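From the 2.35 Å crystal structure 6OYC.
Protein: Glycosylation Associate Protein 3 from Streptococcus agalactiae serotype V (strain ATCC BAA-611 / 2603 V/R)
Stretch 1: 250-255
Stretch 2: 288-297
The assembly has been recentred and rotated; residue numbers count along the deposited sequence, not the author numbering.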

ATOM      1  N   TYR C 250       4.604   0.566 -20.053  1.00 41.52           N
ATOM      2  CA  TYR C 250       3.585   1.603 -20.192  1.00 37.59           C
ATOM      3  C   TYR C 250       3.188   2.059 -18.794  1.00 40.98           C
ATOM      4  O   TYR C 250       2.654   1.269 -18.006  1.00 40.60           O
ATOM      5  CB  TYR C 250       2.391   1.091 -20.996  1.00 41.18           C
ATOM      6  CG  TYR C 250       2.785   0.781 -22.430  1.00 48.40           C
ATOM      7  CD1 TYR C 250       3.306  -0.464 -22.773  1.00 46.34           C
ATOM      8  CD2 TYR C 250       2.676   1.746 -23.429  1.00 47.06           C
ATOM      9  CE1 TYR C 250       3.682  -0.746 -24.069  1.00 48.29           C
ATOM     10  CE2 TYR C 250       3.058   1.474 -24.726  1.00 49.70           C
ATOM     11  CZ  TYR C 250       3.557   0.228 -25.036  1.00 50.28           C
ATOM     12  OH  TYR C 250       3.927  -0.052 -26.322  1.00 60.04           O
ATOM     13  N   ILE C 251       3.486   3.322 -18.482  1.00 38.62           N
ATOM     14  CA  ILE C 251       3.180   3.922 -17.189  1.00 39.63           C
ATOM     15  C   ILE C 251       2.383   5.201 -17.411  1.00 39.32           C
ATOM     16  O   ILE C 251       2.529   5.871 -18.437  1.00 39.82           O
ATOM     17  CB  ILE C 251       4.458   4.227 -16.376  1.00 39.72           C
ATOM     18  CG1 ILE C 251       5.294   5.311 -17.072  1.00 37.27           C
ATOM     19  CG2 ILE C 251       5.255   2.964 -16.145  1.00 38.87           C
ATOM     20  CD1 ILE C 251       6.369   5.879 -16.202  1.00 34.20           C
ATOM     21  N   ASN C 252       1.538   5.543 -16.436  1.00 37.90           N
ATOM     22  CA  ASN C 252       0.741   6.762 -16.505  1.00 36.65           C
ATOM     23  C   ASN C 252       1.284   7.897 -15.632  1.00 35.81           C
ATOM     24  O   ASN C 252       0.558   8.864 -15.378  1.00 32.04           O
ATOM     25  CB  ASN C 252      -0.719   6.466 -16.141  1.00 36.46           C
ATOM     26  CG  ASN C 252      -0.886   6.023 -14.705  1.00 37.43           C
ATOM     27  OD1 ASN C 252       0.082   5.946 -13.946  1.00 36.68           O
ATOM     28  ND2 ASN C 252      -2.127   5.733 -14.316  1.00 34.52           N
ATOM     29  N   ASP C 253       2.527   7.786 -15.146  1.00 35.51           N
ATOM     30  CA  ASP C 253       3.217   8.882 -14.468  1.00 35.09           C
ATOM     31  C   ASP C 253       2.582   9.247 -13.119  1.00 36.51           C
ATOM     32  O   ASP C 253       2.698  10.383 -12.660  1.00 33.82           O
ATOM     33  CB  ASP C 253       3.303  10.124 -15.367  1.00 36.03           C
ATOM     34  CG  ASP C 253       4.047   9.857 -16.683  1.00 40.08           C
ATOM     35  OD1 ASP C 253       5.083   9.163 -16.664  1.00 42.78           O
ATOM     36  OD2 ASP C 253       3.597  10.342 -17.738  1.00 42.05           O
ATOM     37  N   CYS C 254       1.904   8.314 -12.465  1.00 34.62           N
ATOM     38  CA  CYS C 254       1.422   8.527 -11.107  1.00 35.13           C
ATOM     39  C   CYS C 254       2.460   7.980 -10.134  1.00 38.08           C
ATOM     40  O   CYS C 254       2.707   6.765 -10.098  1.00 36.56           O
ATOM     41  CB  CYS C 254       0.070   7.849 -10.892  1.00 33.52           C
ATOM     42  SG  CYS C 254      -1.248   8.637 -11.814  1.00 40.44           S
ATOM     43  N   PHE C 255       3.058   8.873  -9.348  1.00 35.01           N
ATOM     44  CA  PHE C 255       4.213   8.540  -8.535  1.00 36.02           C
ATOM     45  C   PHE C 255       4.113   9.187  -7.159  1.00 33.79           C
ATOM     46  O   PHE C 255       3.547  10.270  -6.998  1.00 34.61           O
ATOM     47  CB  PHE C 255       5.507   9.003  -9.216  1.00 35.52           C
ATOM     48  CG  PHE C 255       5.931   8.146 -10.384  1.00 37.63           C
ATOM     49  CD1 PHE C 255       6.222   6.794 -10.207  1.00 38.05           C
ATOM     50  CD2 PHE C 255       6.070   8.700 -11.651  1.00 32.38           C
ATOM     51  CE1 PHE C 255       6.637   6.015 -11.269  1.00 39.12           C
ATOM     52  CE2 PHE C 255       6.472   7.930 -12.727  1.00 37.52           C
ATOM     53  CZ  PHE C 255       6.758   6.582 -12.542  1.00 41.45           C
ATOM     54  N   ASN C 288      12.486   2.482 -23.930  1.00 45.30           N
ATOM     55  CA  ASN C 288      11.449   1.459 -23.803  1.00 46.26           C
ATOM     56  C   ASN C 288      10.456   1.745 -22.677  1.00 48.36           C
ATOM     57  O   ASN C 288       9.702   0.845 -22.285  1.00 46.04           O
ATOM     58  CB  ASN C 288      12.058   0.058 -23.619  1.00 47.10           C
ATOM     59  CG  ASN C 288      13.011  -0.031 -22.442  1.00 49.48           C
ATOM     60  OD1 ASN C 288      13.613   0.958 -22.024  1.00 50.52           O
ATOM     61  ND2 ASN C 288      13.164  -1.239 -21.913  1.00 48.67           N
ATOM     62  N   VAL C 289      10.423   2.970 -22.153  1.00 43.21           N
ATOM     63  CA  VAL C 289       9.362   3.397 -21.251  1.00 42.97           C
ATOM     64  C   VAL C 289       8.480   4.380 -22.003  1.00 41.82           C
ATOM     65  O   VAL C 289       8.935   5.462 -22.391  1.00 43.56           O
ATOM     66  CB  VAL C 289       9.908   4.026 -19.960  1.00 44.00           C
ATOM     67  CG1 VAL C 289       8.767   4.658 -19.178  1.00 41.65           C
ATOM     68  CG2 VAL C 289      10.638   2.980 -19.111  1.00 39.39           C
ATOM     69  N   LYS C 290       7.224   4.002 -22.205  1.00 39.19           N
ATOM     70  CA  LYS C 290       6.218   4.862 -22.805  1.00 39.47           C
ATOM     71  C   LYS C 290       5.278   5.397 -21.725  1.00 41.20           C
ATOM     72  O   LYS C 290       5.029   4.740 -20.709  1.00 44.67           O
ATOM     73  CB  LYS C 290       5.417   4.090 -23.859  1.00 44.18           C
ATOM     74  CG  LYS C 290       6.268   3.517 -25.007  1.00 51.78           C
ATOM     75  CD  LYS C 290       7.140   4.587 -25.667  1.00 50.59           C
ATOM     76  CE  LYS C 290       8.206   3.970 -26.589  1.00 57.02           C
ATOM     77  NZ  LYS C 290       9.475   4.778 -26.605  1.00 54.14           N
ATOM     78  N   HIS C 291       4.733   6.584 -21.962  1.00 37.70           N
ATOM     79  CA  HIS C 291       3.895   7.286 -20.995  1.00 38.91           C
ATOM     80  C   HIS C 291       2.508   7.522 -21.572  1.00 39.43           C
ATOM     81  O   HIS C 291       2.377   8.039 -22.681  1.00 42.39           O
ATOM     82  CB  HIS C 291       4.528   8.621 -20.615  1.00 37.84           C
ATOM     83  CG  HIS C 291       5.973   8.513 -20.258  1.00 42.90           C
ATOM     84  ND1 HIS C 291       6.427   8.614 -18.958  1.00 44.58           N
ATOM     85  CD2 HIS C 291       7.067   8.301 -21.027  1.00 37.74           C
ATOM     86  CE1 HIS C 291       7.741   8.479 -18.945  1.00 44.51           C
ATOM     87  NE2 HIS C 291       8.152   8.281 -20.187  1.00 45.19           N
ATOM     88  N   TYR C 292       1.478   7.169 -20.819  1.00 39.44           N
ATOM     89  CA  TYR C 292       0.107   7.398 -21.251  1.00 40.90           C
ATOM     90  C   TYR C 292      -0.664   8.117 -20.148  1.00 40.27           C
ATOM     91  O   TYR C 292      -0.213   8.207 -19.004  1.00 39.72           O
ATOM     92  CB  TYR C 292      -0.581   6.078 -21.616  1.00 42.16           C
ATOM     93  CG  TYR C 292      -0.887   5.192 -20.429  1.00 44.06           C
ATOM     94  CD1 TYR C 292       0.109   4.403 -19.838  1.00 40.54           C
ATOM     95  CD2 TYR C 292      -2.174   5.146 -19.890  1.00 41.78           C
ATOM     96  CE1 TYR C 292      -0.184   3.588 -18.750  1.00 38.69           C
ATOM     97  CE2 TYR C 292      -2.468   4.355 -18.818  1.00 41.79           C
ATOM     98  CZ  TYR C 292      -1.478   3.576 -18.240  1.00 42.44           C
ATOM     99  OH  TYR C 292      -1.799   2.782 -17.151  1.00 39.57           O
ATOM    100  N   GLY C 293      -1.838   8.632 -20.495  1.00 40.28           N
ATOM    101  CA  GLY C 293      -2.766   9.157 -19.506  1.00 38.85           C
ATOM    102  C   GLY C 293      -2.730  10.666 -19.391  1.00 38.93           C
ATOM    103  O   GLY C 293      -2.079  11.376 -20.154  1.00 41.13           O
ATOM    104  N   LEU C 294      -3.420  11.153 -18.360  1.00 46.02           N
ATOM    105  CA  LEU C 294      -3.670  12.583 -18.200  1.00 46.27           C
ATOM    106  C   LEU C 294      -2.480  13.359 -17.647  1.00 43.44           C
ATOM    107  O   LEU C 294      -2.347  14.550 -17.952  1.00 47.60           O
ATOM    108  CB  LEU C 294      -4.869  12.788 -17.277  1.00 46.56           C
ATOM    109  CG  LEU C 294      -6.101  12.108 -17.851  1.00 47.97           C
ATOM    110  CD1 LEU C 294      -7.179  11.977 -16.815  1.00 40.10           C
ATOM    111  CD2 LEU C 294      -6.591  12.896 -19.061  1.00 54.54           C
ATOM    112  N   VAL C 295      -1.631  12.721 -16.830  1.00 38.70           N
ATOM    113  CA  VAL C 295      -0.634  13.460 -16.056  1.00 38.00           C
ATOM    114  C   VAL C 295       0.306  14.222 -16.977  1.00 41.51           C
ATOM    115  O   VAL C 295       0.633  15.388 -16.727  1.00 42.98           O
ATOM    116  CB  VAL C 295       0.135  12.507 -15.114  1.00 38.83           C
ATOM    117  CG1 VAL C 295       1.304  13.216 -14.465  1.00 33.53           C
ATOM    118  CG2 VAL C 295      -0.779  11.975 -14.034  1.00 35.64           C
ATOM    119  N   SER C 296       0.754  13.583 -18.059  1.00 44.74           N
ATOM    120  CA  SER C 296       1.644  14.256 -19.002  1.00 43.38           C
ATOM    121  C   SER C 296       0.965  15.428 -19.711  1.00 46.30           C
ATOM    122  O   SER C 296       1.659  16.277 -20.273  1.00 47.29           O
ATOM    123  CB  SER C 296       2.163  13.257 -20.039  1.00 43.74           C
ATOM    124  OG  SER C 296       1.083  12.594 -20.682  1.00 46.79           O
ATOM    125  N   GLU C 297      -0.364  15.503 -19.689  1.00 47.26           N
ATOM    126  CA  GLU C 297      -1.085  16.600 -20.323  1.00 46.27           C
ATOM    127  C   GLU C 297      -1.382  17.762 -19.381  1.00 48.68           C
ATOM    128  O   GLU C 297      -1.793  18.829 -19.851  1.00 47.98           O
ATOM    129  CB  GLU C 297      -2.398  16.082 -20.927  1.00 51.96           C
ATOM    130  CG  GLU C 297      -2.188  15.099 -22.081  1.00 55.93           C
ATOM    131  CD  GLU C 297      -3.471  14.774 -22.831  1.00 68.07           C
ATOM    132  OE1 GLU C 297      -4.509  14.523 -22.180  1.00 65.67           O
ATOM    133  OE2 GLU C 297      -3.437  14.762 -24.081  1.00 80.15           O
TER
HETATM  134  O   HOH W   1      -1.679   9.827 -16.342  1.00 36.53           O

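The two stretches meet as neighbouring parallel strands, Y250 paired with K290 and I251 with H291, and continue side by side as both stretches leave the sheet. Two backbone hydrogen bonds hold the register, both made by I251: I251 N donates to K290 O (3.1 Å) and I251 O accepts from Y292 N (2.9 Å). I251 therefore has both of its backbone polar groups satisfied by residues flanking H291, the usual parallel pattern. CA-H...O contacts supplement these bonds, H291 CA lying 3.2 Å from I251 O and N252 CA 3.0 Å from Y292 O.

Beyond the strands, one water bridges the backbones. Water 1 donates to N252 O (2.6 Å) and, weakly, to Y292 O (3.4 Å), while accepting from V295 N (2.9 Å), so it bridges both stretches where their backbones diverge. At G293, phi/psi 100/-170, a CB would be jammed against Y292 O and sit a tight 3.4 Å from N252 CB, so glycine fits.

The one side-chain hydrogen bond between the stretches is H291 ND1 to D253 OD1, 2.7 Å. The carboxylate oxygen lies near the imidazole plane and the N-H...O angle is 171°, so the hydrogen points almost straight at its acceptor; an aspartate suits this buried site because the histidine supplies a donor. On the same face of the sheet as H291, I251 CD1 extends to within 4.0 Å of V289 CG1, an apolar contact fitting a buried branched chain.

On the other face, Y250 CE2 approaches K290 CB at 3.6 Å, using the lysine's aliphatic base while the end of K290 leads away, its NZ hydrogen-bonded to a residue adjoining one of the stretches. N252 CB lies over the Y292 ring, 3.8 Å from the centroid, a CH-pi contact. N252 OD1 accepts a weak hydrogen bond from C254 N (3.3 Å), within the same stretch, and both amide atoms, like Y292 OH, bond elsewhere in the structure. V295 closes the packing, with V295 CG1 3.8 Å from D253 CB and V295 CG2 4.0 Å from C254 SG.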